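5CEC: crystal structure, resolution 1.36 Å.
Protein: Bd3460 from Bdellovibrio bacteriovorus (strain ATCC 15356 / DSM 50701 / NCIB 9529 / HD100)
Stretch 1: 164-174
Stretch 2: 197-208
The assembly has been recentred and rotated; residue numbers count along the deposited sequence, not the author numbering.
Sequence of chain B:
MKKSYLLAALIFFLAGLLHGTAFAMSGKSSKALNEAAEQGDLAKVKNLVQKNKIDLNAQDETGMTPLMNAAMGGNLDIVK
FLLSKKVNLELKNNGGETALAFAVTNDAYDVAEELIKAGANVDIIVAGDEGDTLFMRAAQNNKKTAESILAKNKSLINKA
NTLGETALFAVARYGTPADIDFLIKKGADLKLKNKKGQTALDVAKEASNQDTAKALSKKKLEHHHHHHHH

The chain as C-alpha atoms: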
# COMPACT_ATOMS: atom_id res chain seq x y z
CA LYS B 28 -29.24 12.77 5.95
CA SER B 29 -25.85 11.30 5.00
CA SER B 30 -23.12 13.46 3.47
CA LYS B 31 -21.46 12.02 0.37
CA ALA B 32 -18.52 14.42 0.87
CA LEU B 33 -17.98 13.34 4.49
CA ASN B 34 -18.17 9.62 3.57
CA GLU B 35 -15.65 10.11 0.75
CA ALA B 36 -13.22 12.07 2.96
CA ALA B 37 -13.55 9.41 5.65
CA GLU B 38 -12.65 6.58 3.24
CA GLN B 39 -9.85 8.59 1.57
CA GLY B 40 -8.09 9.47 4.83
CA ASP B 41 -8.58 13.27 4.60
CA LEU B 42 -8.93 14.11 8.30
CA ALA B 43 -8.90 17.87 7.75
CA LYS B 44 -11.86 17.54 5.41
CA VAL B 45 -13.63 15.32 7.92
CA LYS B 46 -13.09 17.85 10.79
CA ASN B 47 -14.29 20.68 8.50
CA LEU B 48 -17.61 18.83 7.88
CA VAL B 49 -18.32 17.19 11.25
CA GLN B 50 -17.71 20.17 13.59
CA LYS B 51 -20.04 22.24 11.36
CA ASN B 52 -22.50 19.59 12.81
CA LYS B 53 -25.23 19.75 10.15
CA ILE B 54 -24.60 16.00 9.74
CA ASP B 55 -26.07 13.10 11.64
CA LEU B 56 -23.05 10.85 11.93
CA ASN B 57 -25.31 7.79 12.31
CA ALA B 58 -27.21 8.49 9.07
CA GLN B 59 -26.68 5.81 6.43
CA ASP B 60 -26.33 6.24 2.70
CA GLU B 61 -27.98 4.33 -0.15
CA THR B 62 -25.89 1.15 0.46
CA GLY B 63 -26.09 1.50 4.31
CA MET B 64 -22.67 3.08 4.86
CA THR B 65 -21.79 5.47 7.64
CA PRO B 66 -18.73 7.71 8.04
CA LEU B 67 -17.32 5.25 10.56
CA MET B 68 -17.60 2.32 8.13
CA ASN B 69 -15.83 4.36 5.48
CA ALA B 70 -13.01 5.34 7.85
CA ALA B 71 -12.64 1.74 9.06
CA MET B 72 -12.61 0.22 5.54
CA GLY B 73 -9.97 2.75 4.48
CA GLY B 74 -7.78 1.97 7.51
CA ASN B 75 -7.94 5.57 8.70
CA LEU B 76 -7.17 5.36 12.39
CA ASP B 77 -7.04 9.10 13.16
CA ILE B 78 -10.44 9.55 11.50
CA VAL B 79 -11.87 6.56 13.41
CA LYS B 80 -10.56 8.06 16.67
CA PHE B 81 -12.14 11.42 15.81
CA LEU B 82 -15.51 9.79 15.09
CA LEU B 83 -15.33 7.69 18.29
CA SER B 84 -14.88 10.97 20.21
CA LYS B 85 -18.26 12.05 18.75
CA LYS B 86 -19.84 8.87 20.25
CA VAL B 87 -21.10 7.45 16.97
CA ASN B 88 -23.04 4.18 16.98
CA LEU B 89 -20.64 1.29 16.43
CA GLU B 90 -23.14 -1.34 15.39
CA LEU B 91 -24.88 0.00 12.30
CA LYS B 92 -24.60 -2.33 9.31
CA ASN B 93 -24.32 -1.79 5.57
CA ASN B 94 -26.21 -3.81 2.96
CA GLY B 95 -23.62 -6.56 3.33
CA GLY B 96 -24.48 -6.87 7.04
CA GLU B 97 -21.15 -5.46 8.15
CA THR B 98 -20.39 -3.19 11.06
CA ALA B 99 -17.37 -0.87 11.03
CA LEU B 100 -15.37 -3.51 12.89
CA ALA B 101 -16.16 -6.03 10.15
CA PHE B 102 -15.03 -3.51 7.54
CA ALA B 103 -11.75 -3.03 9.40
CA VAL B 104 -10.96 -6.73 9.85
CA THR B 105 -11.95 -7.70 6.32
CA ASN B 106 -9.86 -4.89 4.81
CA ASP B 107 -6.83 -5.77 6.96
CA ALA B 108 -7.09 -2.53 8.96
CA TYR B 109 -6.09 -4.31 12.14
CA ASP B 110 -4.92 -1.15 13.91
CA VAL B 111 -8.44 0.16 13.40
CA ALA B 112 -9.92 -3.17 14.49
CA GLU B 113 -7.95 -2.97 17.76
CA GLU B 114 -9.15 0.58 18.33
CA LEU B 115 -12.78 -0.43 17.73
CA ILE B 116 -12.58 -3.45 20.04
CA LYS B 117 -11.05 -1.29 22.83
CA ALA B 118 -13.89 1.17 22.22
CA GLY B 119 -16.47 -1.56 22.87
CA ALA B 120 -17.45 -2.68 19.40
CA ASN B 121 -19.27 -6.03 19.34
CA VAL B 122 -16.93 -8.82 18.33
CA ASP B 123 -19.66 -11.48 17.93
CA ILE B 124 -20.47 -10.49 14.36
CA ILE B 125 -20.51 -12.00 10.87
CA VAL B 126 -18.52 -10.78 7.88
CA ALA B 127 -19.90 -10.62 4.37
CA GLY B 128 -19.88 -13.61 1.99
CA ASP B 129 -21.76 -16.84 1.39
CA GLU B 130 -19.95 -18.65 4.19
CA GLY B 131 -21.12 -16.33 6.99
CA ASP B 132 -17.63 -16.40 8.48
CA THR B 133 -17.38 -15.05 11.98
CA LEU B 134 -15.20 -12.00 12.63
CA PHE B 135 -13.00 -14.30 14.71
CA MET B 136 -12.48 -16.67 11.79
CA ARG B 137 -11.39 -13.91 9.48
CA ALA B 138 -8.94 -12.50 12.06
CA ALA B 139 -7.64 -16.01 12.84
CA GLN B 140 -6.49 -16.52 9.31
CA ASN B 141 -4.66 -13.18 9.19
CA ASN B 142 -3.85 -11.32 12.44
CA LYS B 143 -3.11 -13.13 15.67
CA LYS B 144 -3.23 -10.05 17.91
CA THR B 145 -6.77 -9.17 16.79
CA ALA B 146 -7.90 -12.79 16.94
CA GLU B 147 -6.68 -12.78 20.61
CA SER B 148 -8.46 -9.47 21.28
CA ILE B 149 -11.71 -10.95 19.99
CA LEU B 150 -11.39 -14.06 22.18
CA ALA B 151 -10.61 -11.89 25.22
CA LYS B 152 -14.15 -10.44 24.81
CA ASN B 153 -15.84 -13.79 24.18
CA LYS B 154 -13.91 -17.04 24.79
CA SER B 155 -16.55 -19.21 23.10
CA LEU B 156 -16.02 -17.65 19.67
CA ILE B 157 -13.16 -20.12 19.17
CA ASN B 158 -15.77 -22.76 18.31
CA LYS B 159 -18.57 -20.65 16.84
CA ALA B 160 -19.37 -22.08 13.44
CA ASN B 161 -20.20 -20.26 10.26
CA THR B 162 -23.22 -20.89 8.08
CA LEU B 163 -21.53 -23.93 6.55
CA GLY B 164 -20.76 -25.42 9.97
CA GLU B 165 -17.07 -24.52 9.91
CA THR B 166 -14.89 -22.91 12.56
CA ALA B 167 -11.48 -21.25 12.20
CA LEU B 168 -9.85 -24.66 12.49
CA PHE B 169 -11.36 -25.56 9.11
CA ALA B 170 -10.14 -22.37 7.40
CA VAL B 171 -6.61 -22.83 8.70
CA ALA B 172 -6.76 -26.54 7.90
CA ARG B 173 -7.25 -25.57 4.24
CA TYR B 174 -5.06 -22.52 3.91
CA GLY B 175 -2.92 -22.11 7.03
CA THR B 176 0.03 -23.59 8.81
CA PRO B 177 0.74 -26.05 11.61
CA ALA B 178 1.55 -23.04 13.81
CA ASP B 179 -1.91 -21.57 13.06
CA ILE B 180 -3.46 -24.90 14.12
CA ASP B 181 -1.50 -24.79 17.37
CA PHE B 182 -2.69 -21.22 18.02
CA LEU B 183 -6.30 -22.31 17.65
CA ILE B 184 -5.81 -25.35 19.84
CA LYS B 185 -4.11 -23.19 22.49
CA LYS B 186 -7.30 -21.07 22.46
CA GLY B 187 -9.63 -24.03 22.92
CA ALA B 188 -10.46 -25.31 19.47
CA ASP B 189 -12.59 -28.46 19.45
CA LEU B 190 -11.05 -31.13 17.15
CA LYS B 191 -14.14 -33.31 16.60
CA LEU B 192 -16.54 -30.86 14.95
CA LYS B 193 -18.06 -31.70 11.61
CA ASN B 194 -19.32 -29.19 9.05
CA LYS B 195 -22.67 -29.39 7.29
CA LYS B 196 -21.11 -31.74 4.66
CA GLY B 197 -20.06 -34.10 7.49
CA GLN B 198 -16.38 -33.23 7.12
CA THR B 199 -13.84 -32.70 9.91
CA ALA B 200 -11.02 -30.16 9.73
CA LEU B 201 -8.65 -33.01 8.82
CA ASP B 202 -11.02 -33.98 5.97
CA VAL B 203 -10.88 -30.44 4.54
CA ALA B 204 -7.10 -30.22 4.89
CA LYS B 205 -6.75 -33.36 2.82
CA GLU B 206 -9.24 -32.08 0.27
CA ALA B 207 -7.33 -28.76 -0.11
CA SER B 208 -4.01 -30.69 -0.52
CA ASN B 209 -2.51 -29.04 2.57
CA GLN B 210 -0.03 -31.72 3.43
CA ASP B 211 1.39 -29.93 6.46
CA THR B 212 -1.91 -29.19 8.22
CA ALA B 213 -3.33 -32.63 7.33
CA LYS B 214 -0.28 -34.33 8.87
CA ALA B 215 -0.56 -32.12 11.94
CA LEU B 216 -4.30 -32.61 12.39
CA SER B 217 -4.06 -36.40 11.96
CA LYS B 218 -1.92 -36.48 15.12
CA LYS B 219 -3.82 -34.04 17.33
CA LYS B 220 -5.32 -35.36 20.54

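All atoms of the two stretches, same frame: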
# COMPACT_ATOMS: atom_id res chain seq x y z
N GLY B 164 -21.15 -24.56 8.87
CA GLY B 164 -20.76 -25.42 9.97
C GLY B 164 -19.28 -25.48 10.25
O GLY B 164 -18.85 -26.42 10.90
N GLU B 165 -18.52 -24.50 9.76
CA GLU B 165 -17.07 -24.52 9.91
C GLU B 165 -16.62 -23.45 10.89
O GLU B 165 -17.15 -22.35 10.93
CB GLU B 165 -16.41 -24.28 8.54
CG GLU B 165 -16.65 -25.46 7.61
CD GLU B 165 -15.84 -25.44 6.33
OE1 GLU B 165 -15.17 -24.42 6.04
OE2 GLU B 165 -15.90 -26.45 5.60
N THR B 166 -15.61 -23.81 11.68
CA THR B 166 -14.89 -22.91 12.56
C THR B 166 -13.55 -22.53 11.94
O THR B 166 -13.17 -22.99 10.85
CB THR B 166 -14.66 -23.60 13.91
OG1 THR B 166 -13.89 -24.77 13.65
CG2 THR B 166 -15.99 -23.97 14.55
N ALA B 167 -12.83 -21.67 12.64
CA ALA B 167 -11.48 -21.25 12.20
C ALA B 167 -10.55 -22.40 11.93
O ALA B 167 -9.72 -22.32 11.03
CB ALA B 167 -10.87 -20.30 13.21
N LEU B 168 -10.68 -23.47 12.72
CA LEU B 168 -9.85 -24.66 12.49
C LEU B 168 -9.95 -25.17 11.06
O LEU B 168 -8.96 -25.63 10.51
CB LEU B 168 -10.20 -25.75 13.50
CG LEU B 168 -9.20 -26.91 13.56
CD1 LEU B 168 -7.89 -26.47 14.19
CD2 LEU B 168 -9.76 -28.04 14.39
N PHE B 169 -11.14 -25.11 10.49
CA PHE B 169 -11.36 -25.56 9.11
C PHE B 169 -10.67 -24.63 8.11
O PHE B 169 -10.06 -25.09 7.12
CB PHE B 169 -12.86 -25.59 8.79
CG PHE B 169 -13.60 -26.72 9.42
CD1 PHE B 169 -13.86 -26.76 10.79
CD2 PHE B 169 -14.06 -27.76 8.65
CE1 PHE B 169 -14.55 -27.82 11.33
CE2 PHE B 169 -14.75 -28.81 9.18
CZ PHE B 169 -15.01 -28.85 10.52
N ALA B 170 -10.78 -23.32 8.32
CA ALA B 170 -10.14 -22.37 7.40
C ALA B 170 -8.63 -22.52 7.38
O ALA B 170 -8.01 -22.52 6.33
CB ALA B 170 -10.53 -20.95 7.78
N VAL B 171 -8.05 -22.63 8.57
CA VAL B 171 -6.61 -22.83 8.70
C VAL B 171 -6.20 -24.21 8.24
O VAL B 171 -5.11 -24.38 7.68
CB VAL B 171 -6.15 -22.51 10.13
CG1 VAL B 171 -4.75 -22.96 10.41
CG2 VAL B 171 -6.39 -21.03 10.43
N ALA B 172 -7.05 -25.20 8.45
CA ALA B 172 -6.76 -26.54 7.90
C ALA B 172 -6.57 -26.45 6.39
O ALA B 172 -5.68 -27.10 5.85
CB ALA B 172 -7.89 -27.50 8.24
N ARG B 173 -7.44 -25.69 5.70
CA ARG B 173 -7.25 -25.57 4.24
C ARG B 173 -6.04 -24.72 3.86
O ARG B 173 -5.22 -25.13 3.02
CB ARG B 173 -8.46 -24.92 3.61
CG ARG B 173 -9.70 -25.75 3.63
CD ARG B 173 -10.72 -25.23 2.65
NE ARG B 173 -11.97 -25.98 2.69
CZ ARG B 173 -12.97 -25.77 3.54
NH1 ARG B 173 -12.90 -24.82 4.48
NH2 ARG B 173 -14.02 -26.55 3.46
N TYR B 174 -5.92 -23.54 4.47
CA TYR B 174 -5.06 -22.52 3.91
C TYR B 174 -3.99 -21.96 4.85
O TYR B 174 -3.28 -21.01 4.49
CB TYR B 174 -5.93 -21.39 3.38
CG TYR B 174 -6.99 -21.83 2.41
CD1 TYR B 174 -6.63 -22.53 1.25
CD2 TYR B 174 -8.34 -21.61 2.63
CE1 TYR B 174 -7.58 -22.96 0.34
CE2 TYR B 174 -9.30 -22.01 1.70
CZ TYR B 174 -8.91 -22.71 0.58
OH TYR B 174 -9.83 -23.13 -0.32
N GLY B 197 -20.55 -32.98 6.70
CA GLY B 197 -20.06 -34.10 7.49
C GLY B 197 -18.55 -34.25 7.56
O GLY B 197 -18.04 -35.30 7.96
N GLN B 198 -17.83 -33.21 7.15
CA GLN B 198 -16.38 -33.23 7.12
C GLN B 198 -15.77 -32.66 8.41
O GLN B 198 -16.26 -31.69 8.98
CB GLN B 198 -15.85 -32.36 5.97
CG GLN B 198 -16.31 -32.73 4.57
CD GLN B 198 -15.81 -31.69 3.57
OE1 GLN B 198 -16.19 -30.53 3.64
NE2 GLN B 198 -14.94 -32.11 2.65
N THR B 199 -14.68 -33.27 8.85
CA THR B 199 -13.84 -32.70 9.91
C THR B 199 -12.83 -31.72 9.32
O THR B 199 -12.67 -31.63 8.10
CB THR B 199 -13.06 -33.80 10.61
OG1 THR B 199 -12.23 -34.46 9.65
CG2 THR B 199 -14.00 -34.83 11.28
N ALA B 200 -12.10 -31.02 10.18
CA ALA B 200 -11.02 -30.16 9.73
C ALA B 200 -9.94 -30.96 9.01
O ALA B 200 -9.40 -30.51 8.01
CB ALA B 200 -10.43 -29.38 10.90
N LEU B 201 -9.60 -32.14 9.51
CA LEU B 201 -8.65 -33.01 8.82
C LEU B 201 -9.15 -33.34 7.41
O LEU B 201 -8.38 -33.28 6.45
CB LEU B 201 -8.45 -34.30 9.63
CG LEU B 201 -7.57 -35.37 8.97
CD1 LEU B 201 -6.22 -34.80 8.57
CD2 LEU B 201 -7.40 -36.54 9.92
N ASP B 202 -10.44 -33.67 7.28
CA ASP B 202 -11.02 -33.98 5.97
C ASP B 202 -10.77 -32.80 5.01
O ASP B 202 -10.40 -33.00 3.84
CB ASP B 202 -12.52 -34.23 6.05
CG ASP B 202 -12.88 -35.56 6.68
OD1 ASP B 202 -12.07 -36.52 6.65
OD2 ASP B 202 -14.02 -35.65 7.16
N VAL B 203 -11.00 -31.57 5.46
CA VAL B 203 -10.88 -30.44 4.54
C VAL B 203 -9.43 -30.10 4.24
O VAL B 203 -9.12 -29.60 3.16
CB VAL B 203 -11.72 -29.20 4.94
CG1 VAL B 203 -13.16 -29.59 5.19
CG2 VAL B 203 -11.14 -28.45 6.12
N ALA B 204 -8.52 -30.34 5.19
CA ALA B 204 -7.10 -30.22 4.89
C ALA B 204 -6.67 -31.14 3.75
O ALA B 204 -5.97 -30.73 2.85
CB ALA B 204 -6.26 -30.50 6.12
N LYS B 205 -7.07 -32.40 3.85
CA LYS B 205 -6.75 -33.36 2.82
C LYS B 205 -7.33 -32.94 1.47
O LYS B 205 -6.65 -32.96 0.47
CB LYS B 205 -7.31 -34.73 3.17
CG LYS B 205 -6.72 -35.40 4.38
CD LYS B 205 -7.42 -36.75 4.53
CE LYS B 205 -7.00 -37.49 5.75
NZ LYS B 205 -7.92 -38.66 5.89
N GLU B 206 -8.57 -32.51 1.48
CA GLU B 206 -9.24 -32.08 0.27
C GLU B 206 -8.57 -30.87 -0.40
O GLU B 206 -8.51 -30.81 -1.64
CB GLU B 206 -10.71 -31.80 0.59
CG GLU B 206 -11.55 -31.35 -0.59
CD GLU B 206 -12.98 -31.03 -0.21
OE1 GLU B 206 -13.18 -30.29 0.75
OE2 GLU B 206 -13.93 -31.50 -0.86
N ALA B 207 -8.03 -29.95 0.39
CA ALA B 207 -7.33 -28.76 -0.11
C ALA B 207 -5.84 -29.02 -0.40
O ALA B 207 -5.09 -28.08 -0.74
CB ALA B 207 -7.46 -27.64 0.91
N SER B 208 -5.39 -30.28 -0.23
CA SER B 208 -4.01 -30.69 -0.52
C SER B 208 -3.00 -29.95 0.36
O SER B 208 -1.89 -29.67 -0.05
CB SER B 208 -3.67 -30.55 -2.01
OG SER B 208 -4.57 -31.34 -2.80
O HOH W 1 -11.12 -28.47 1.42
O HOH W 2 -15.32 -28.69 1.89

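Helices 167-174 and 200-206 lie side by side and run in the same general direction, their N-to-C vectors 25° apart (signed crossing angle -25°) and their axes 7.7 Å apart at closest approach. That spacing is short for two helices, and the axes come this close where A172, A200 and A204, all alanines, meet: the CA atoms of F169 and A200 are 4.7 Å apart, and so are those of R173 and A204, one helical turn further on. The pairing buries 463 Å², both sides summed, and no direct hydrogen bond crosses it. The direct contacts are therefore of shape and packing, with polar links left to water.

The central bump is the methyl of A172, which points toward the second helix and enters a hollow lined by A200, V203 and A204. A172 CB lies 4.1 Å from A200 CB, 4.0 Å from V203 CG2 and 4.0 Å from A204 CB. Its closest contact, A172 CB to A200 O at 3.4 Å, shows that backbone forms part of the hollow. The same closeness brings A204 CA to 3.6 Å from A172 O, with an angle of 131° at the hydrogen, a CA-H...O contact.

At the N-terminal end the ring of F169 packs against the start of the second helix. Its face receives A200: A200 CB stands 4.3 Å from the centroid of the F169 ring and only 8° off the ring normal, a CH-pi contact. A200 N also lies over a face, 3.6 Å from F169 CE2, while the edge meets backbone at Q198, with F169 CE2 3.3 Å from Q198 O, near the ring plane. V203 approaches obliquely, V203 CG2 being 3.9 Å from F169 CD2. L168 adds to the enclosure of the A200 methyl, L168 CD2 lying 3.8 Å from A200 CB. T199 is at the N-cap position of this second helix: D202 N donates to T199 OG1 (3.1 Å), a capping bond, and T199 N donates to D202 OD2 (3.0 Å).

V203, which points toward the first helix, is a bump in return. V203 CG2 sits 3.7 Å from F169 O, and V203 CG1 lies 3.6 Å from R173 NH2, with V203 CB over one face of the guanidinium. The arginine is bound by E165: R173 NH1 to E165 OE1 is 2.8 Å and R173 NH2 to E165 OE2 is 2.9 Å, with N-H...acceptor angles of 172° and 163°, a two-pronged salt bridge within the first stretch. Further along, the A207 methyl packs against the base of the same residue, A207 CB being 3.9 Å from R173 CA.

Polar links across the seam pass through water. Water 1 accepts from R173 NE (2.9 Å) and donates to V203 O (2.9 Å) and E206 OE1 (2.8 Å). Water 2 accepts from R173 NH2 (3.0 Å) and donates to Q198 OE1 (2.7 Å) and E206 OE1 (2.9 Å). Both waters thus link R173 to the E206 carboxylate; within the second stretch, Q198 NE2 also donates to E206 OE1 (3.2 Å).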